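Local coordinates for phenylacetate-CoA oxygenase subunit PaaB (Ralstonia eutropha JMP134, PDB 3EGR), which probably serves as a subunit of the multicomponent oxygenase that acts on phenylacetyl-CoA in the aerobic breakdown of phenylacetate, at residues A[28-32]-A[33-37]; A[38-41]-A[42-46]. All blocks are in the same frame, centred on the assembly; numbering follows the deposited sequence. Where two conformers were deposited one is given.

Interaction 1: A[28-32]-A[33-37]; sequences LHATD and AQQAL
With CG of Gln35 anti to the backbone N (chi1 -177°) and the chain extended beyond it, the amide is carried back from the first turn of the helix to Thr31. The hydroxyl of Thr31, held between its own N and carbonyl carbon (chi1 63°), faces the same oxygen. Two donors thus share that acceptor: Thr31 N meets Gln35 OE1 at 2.6 Å, nearly end-on to its C=O, while Thr31 OG1 reaches Gln35 OE1 at 2.8 Å from above the amide plane. Asp32 is the N-cap of helix 33-45. Asp32 OD1 accepts from Gln35 N at 2.9 Å, and Asp32 O takes the first helical bond, from Ala36 N at 2.9 Å. Next to these polar bonds the contact is apolar: Ala30 CB lies 3.8 Å from Ala36 CB, and Leu28 CD1 approaches Ala36 CB at 4.0 Å. Trp10 of strand 9-15 touches Leu28, Ala33 and Ala36, and its NE1 bonds to Ala30 O. Gln35 thus ties the helix start to two successive residues, its N-H to the N-cap Asp32 and its side-chain oxygen to Thr31 before it; the carboxylate of Asp32, if ionised, would probably also be favoured by the helix dipole.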
loop_
_atom_site.group_PDB
_atom_site.type_symbol
_atom_site.label_atom_id
_atom_site.label_comp_id
_atom_site.label_asym_id
_atom_site.label_seq_id
_atom_site.Cartn_x
_atom_site.Cartn_y
_atom_site.Cartn_z
ATOM N N LEU A 28 -7.781 -11.224 -8.322
ATOM C CA LEU A 28 -9.026 -11.615 -7.698
ATOM C C LEU A 28 -9.497 -10.539 -6.725
ATOM O O LEU A 28 -8.707 -9.705 -6.289
ATOM C CB LEU A 28 -8.890 -12.984 -7.007
ATOM C CG LEU A 28 -7.748 -13.190 -6.014
ATOM C CD1 LEU A 28 -7.940 -12.301 -4.792
ATOM C CD2 LEU A 28 -7.645 -14.672 -5.619
ATOM N N HIS A 29 -10.791 -10.543 -6.416
ATOM C CA HIS A 29 -11.350 -9.629 -5.431
ATOM C C HIS A 29 -11.529 -10.317 -4.098
ATOM O O HIS A 29 -12.065 -11.430 -4.042
ATOM C CB HIS A 29 -12.699 -9.095 -5.893
ATOM C CG HIS A 29 -12.620 -8.235 -7.114
ATOM N ND1 HIS A 29 -12.683 -8.752 -8.389
ATOM C CD2 HIS A 29 -12.465 -6.900 -7.256
ATOM C CE1 HIS A 29 -12.583 -7.768 -9.263
ATOM N NE2 HIS A 29 -12.437 -6.635 -8.604
ATOM N N ALA A 30 -11.095 -9.645 -3.029
ATOM C CA ALA A 30 -11.142 -10.215 -1.669
ATOM C C ALA A 30 -11.234 -9.115 -0.631
ATOM O O ALA A 30 -10.822 -7.986 -0.875
ATOM C CB ALA A 30 -9.922 -11.090 -1.403
ATOM N N THR A 31 -11.779 -9.438 0.534
ATOM C CA THR A 31 -11.981 -8.415 1.563
ATOM C C THR A 31 -10.680 -8.050 2.275
ATOM O O THR A 31 -10.567 -6.967 2.769
ATOM C CB THR A 31 -13.032 -8.817 2.590
ATOM O OG1 THR A 31 -12.584 -9.984 3.277
ATOM C CG2 THR A 31 -14.401 -9.071 1.918
ATOM N N ASP A 32 -9.690 -8.932 2.324
ATOM C CA ASP A 32 -8.404 -8.564 2.919
ATOM C C ASP A 32 -7.295 -9.483 2.448
ATOM O O ASP A 32 -7.547 -10.444 1.690
ATOM C CB ASP A 32 -8.496 -8.573 4.443
ATOM C CG ASP A 32 -9.053 -9.853 4.983
ATOM O OD1 ASP A 32 -8.546 -10.957 4.670
ATOM O OD2 ASP A 32 -10.027 -9.752 5.735
ATOM N N ALA A 33 -6.071 -9.201 2.893
ATOM C CA ALA A 33 -4.912 -9.906 2.369
ATOM C C ALA A 33 -4.979 -11.401 2.700
ATOM O O ALA A 33 -4.604 -12.246 1.884
ATOM C CB ALA A 33 -3.613 -9.283 2.870
ATOM N N GLN A 34 -5.496 -11.735 3.873
ATOM C CA GLN A 34 -5.547 -13.139 4.272
ATOM C C GLN A 34 -6.596 -13.920 3.495
ATOM O O GLN A 34 -6.372 -15.080 3.165
ATOM C CB GLN A 34 -5.729 -13.271 5.776
ATOM C CG GLN A 34 -4.493 -12.814 6.554
ATOM C CD GLN A 34 -3.231 -13.631 6.232
ATOM O OE1 GLN A 34 -3.241 -14.867 6.282
ATOM N NE2 GLN A 34 -2.139 -12.938 5.908
ATOM N N GLN A 35 -7.718 -13.284 3.179
ATOM C CA GLN A 35 -8.729 -13.931 2.346
ATOM C C GLN A 35 -8.220 -14.056 0.911
ATOM O O GLN A 35 -8.494 -15.063 0.242
ATOM C CB GLN A 35 -10.067 -13.191 2.397
ATOM C CG GLN A 35 -11.157 -13.875 1.599
ATOM C CD GLN A 35 -12.441 -13.070 1.456
ATOM O OE1 GLN A 35 -12.424 -11.855 1.250
ATOM N NE2 GLN A 35 -13.574 -13.763 1.539
ATOM N N ALA A 36 -7.469 -13.061 0.445
ATOM C CA ALA A 36 -6.883 -13.118 -0.899
ATOM C C ALA A 36 -5.895 -14.285 -1.016
ATOM O O ALA A 36 -5.895 -15.030 -1.993
ATOM C CB ALA A 36 -6.216 -11.816 -1.231
ATOM N N LEU A 37 -5.064 -14.457 -0.000
ATOM C CA LEU A 37 -4.133 -15.594 0.052
ATOM C C LEU A 37 -4.869 -16.923 -0.005
ATOM O O LEU A 37 -4.560 -17.769 -0.829
ATOM C CB LEU A 37 -3.300 -15.554 1.341
ATOM C CG LEU A 37 -1.972 -14.827 1.286
ATOM C CD1 LEU A 37 -1.379 -14.817 2.680
ATOM C CD2 LEU A 37 -1.039 -15.492 0.269
#

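Interaction 2: A[38-41]-A[42-46]; sequences HMAR and DVYTR
Thr45 OG1 donates to Arg41 O at 2.6 Å, arriving in the carbonyl plane on a lone pair, one turn back along the helix. A chi1 of 78° swings the hydroxyl back toward the preceding turn. The main-chain bonds around it shift from i to i+4 toward a wider turn. Val43 N bonds to Met39 O at 2.7 Å and Tyr44 N to Ala40 O at 2.8 Å in the ordinary i to i+4 manner, whereas Thr45 N has two weak acceptors, Ala40 O and Arg41 O, the first of them five residues back in a wider pi-type turn. Tyr44 turns the edge of its ring to Ala40, with Tyr44 CD2 4.2 Å from Ala40 CB, while CG1 of its neighbour Val43 sits over the centre of one face. Further out, the carboxylate of Asp42 lies near the imidazole of His38, their planes 61° apart, but its partner is Arg47, in a salt bridge through OD1. Tyr44 OH bonds to Ser27 O on strand 23-29, and Val12 of strand 9-15 packs against both Ala40 and Tyr44. Arg46 then leaves the helix with positive phi. The side-chain bond from Thr45 thus adds to the weak bonds of Thr45 N, and Arg47, which also bonds to Arg41 through the backbone, holds the chain just beyond.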
loop_
_atom_site.group_PDB
_atom_site.type_symbol
_atom_site.label_atom_id
_atom_site.label_comp_id
_atom_site.label_asym_id
_atom_site.label_seq_id
_atom_site.Cartn_x
_atom_site.Cartn_y
_atom_site.Cartn_z
ATOM N N HIS A 38 -5.835 -17.088 0.893
ATOM C CA HIS A 38 -6.659 -18.291 0.943
ATOM C C HIS A 38 -7.293 -18.584 -0.426
ATOM O O HIS A 38 -7.210 -19.706 -0.915
ATOM C CB HIS A 38 -7.718 -18.156 2.043
ATOM C CG HIS A 38 -8.657 -19.323 2.138
ATOM N ND1 HIS A 38 -8.378 -20.454 2.884
ATOM C CD2 HIS A 38 -9.888 -19.524 1.600
ATOM C CE1 HIS A 38 -9.395 -21.295 2.801
ATOM N NE2 HIS A 38 -10.322 -20.756 2.026
HETATM N N MSE A 39 -7.902 -17.568 -1.041
HETATM C CA MSE A 39 -8.535 -17.723 -2.362
HETATM C C MSE A 39 -7.517 -18.068 -3.444
HETATM O O MSE A 39 -7.785 -18.922 -4.291
HETATM C CB MSE A 39 -9.285 -16.446 -2.791
HETATM C CG MSE A 39 -10.593 -16.197 -2.073
HETATM SE SE MSE A 39 -11.462 -14.510 -2.573
HETATM C CE MSE A 39 -11.779 -14.821 -4.449
ATOM N N ALA A 40 -6.384 -17.368 -3.450
ATOM C CA ALA A 40 -5.331 -17.625 -4.435
ATOM C C ALA A 40 -4.826 -19.057 -4.293
ATOM O O ALA A 40 -4.642 -19.759 -5.301
ATOM C CB ALA A 40 -4.184 -16.611 -4.318
ATOM N N ARG A 41 -4.632 -19.495 -3.044
ATOM C CA ARG A 41 -4.177 -20.868 -2.745
ATOM C C ARG A 41 -5.077 -21.890 -3.443
ATOM O O ARG A 41 -4.591 -22.838 -4.061
ATOM C CB ARG A 41 -4.126 -21.121 -1.217
ATOM C CG ARG A 41 -3.467 -22.458 -0.761
ATOM C CD ARG A 41 -3.364 -22.571 0.793
ATOM N NE ARG A 41 -3.511 -23.942 1.310
ATOM C CZ ARG A 41 -2.517 -24.809 1.516
ATOM N NH1 ARG A 41 -1.255 -24.482 1.255
ATOM N NH2 ARG A 41 -2.784 -26.024 1.986
ATOM N N ASP A 42 -6.383 -21.675 -3.362
ATOM C CA ASP A 42 -7.359 -22.562 -4.000
ATOM C C ASP A 42 -7.472 -22.351 -5.508
ATOM O O ASP A 42 -7.412 -23.306 -6.292
ATOM C CB ASP A 42 -8.741 -22.376 -3.363
ATOM C CG ASP A 42 -8.856 -23.055 -2.020
ATOM O OD1 ASP A 42 -7.939 -23.798 -1.644
ATOM O OD2 ASP A 42 -9.861 -22.847 -1.331
ATOM N N VAL A 43 -7.653 -21.098 -5.912
ATOM C CA VAL A 43 -7.953 -20.787 -7.310
ATOM C C VAL A 43 -6.765 -21.058 -8.219
ATOM O O VAL A 43 -6.955 -21.521 -9.337
ATOM C CB VAL A 43 -8.433 -19.309 -7.481
ATOM C CG1 VAL A 43 -8.309 -18.861 -8.925
ATOM C CG2 VAL A 43 -9.877 -19.165 -6.988
ATOM N N TYR A 44 -5.550 -20.776 -7.740
ATOM C CA TYR A 44 -4.367 -20.756 -8.605
ATOM C C TYR A 44 -3.353 -21.844 -8.294
ATOM O O TYR A 44 -2.717 -22.343 -9.211
ATOM C CB TYR A 44 -3.655 -19.390 -8.567
ATOM C CG TYR A 44 -4.438 -18.240 -9.200
ATOM C CD1 TYR A 44 -4.715 -18.229 -10.558
ATOM C CD2 TYR A 44 -4.886 -17.159 -8.434
ATOM C CE1 TYR A 44 -5.422 -17.193 -11.142
ATOM C CE2 TYR A 44 -5.590 -16.122 -9.008
ATOM C CZ TYR A 44 -5.859 -16.148 -10.365
ATOM O OH TYR A 44 -6.558 -15.127 -10.962
ATOM N N THR A 45 -3.173 -22.222 -7.031
ATOM C CA THR A 45 -2.180 -23.257 -6.723
ATOM C C THR A 45 -2.784 -24.626 -6.434
ATOM O O THR A 45 -2.057 -25.617 -6.393
ATOM C CB THR A 45 -1.269 -22.860 -5.550
ATOM O OG1 THR A 45 -1.962 -23.036 -4.311
ATOM C CG2 THR A 45 -0.798 -21.413 -5.700
ATOM N N ARG A 46 -4.097 -24.690 -6.219
ATOM C CA ARG A 46 -4.738 -25.945 -5.832
ATOM C C ARG A 46 -4.053 -26.591 -4.634
ATOM O O ARG A 46 -3.926 -27.804 -4.570
ATOM C CB ARG A 46 -4.761 -26.926 -7.006
ATOM C CG ARG A 46 -5.509 -26.388 -8.183
ATOM C CD ARG A 46 -5.471 -27.323 -9.340
ATOM N NE ARG A 46 -6.099 -26.709 -10.495
ATOM C CZ ARG A 46 -6.317 -27.321 -11.656
ATOM N NH1 ARG A 46 -5.949 -28.587 -11.851
ATOM N NH2 ARG A 46 -6.911 -26.656 -12.635
#

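In the fold
The chain offers a worked example of a helix held against a sheet: it passes from strand 9-15 to strand 23-29, whose end leads into interaction 1. There the strand-to-helix turn closes and helix 33-45 begins. Interaction 2 follows in series, neither nested nor crossed with the first, and occupies the later turns of the same helix. Their centres lie about 11 Å apart, yet they meet: the selenomethionine Met39 packs on Ala30, and Leu28 reaches Met39 and Ala40. Strand 52-57 then completes the antiparallel sheet, in which strand 9-15 lies between 23-29 and 52-57. The helix is thereby fastened to all three strands, while its first turns also touch a neighbouring subunit.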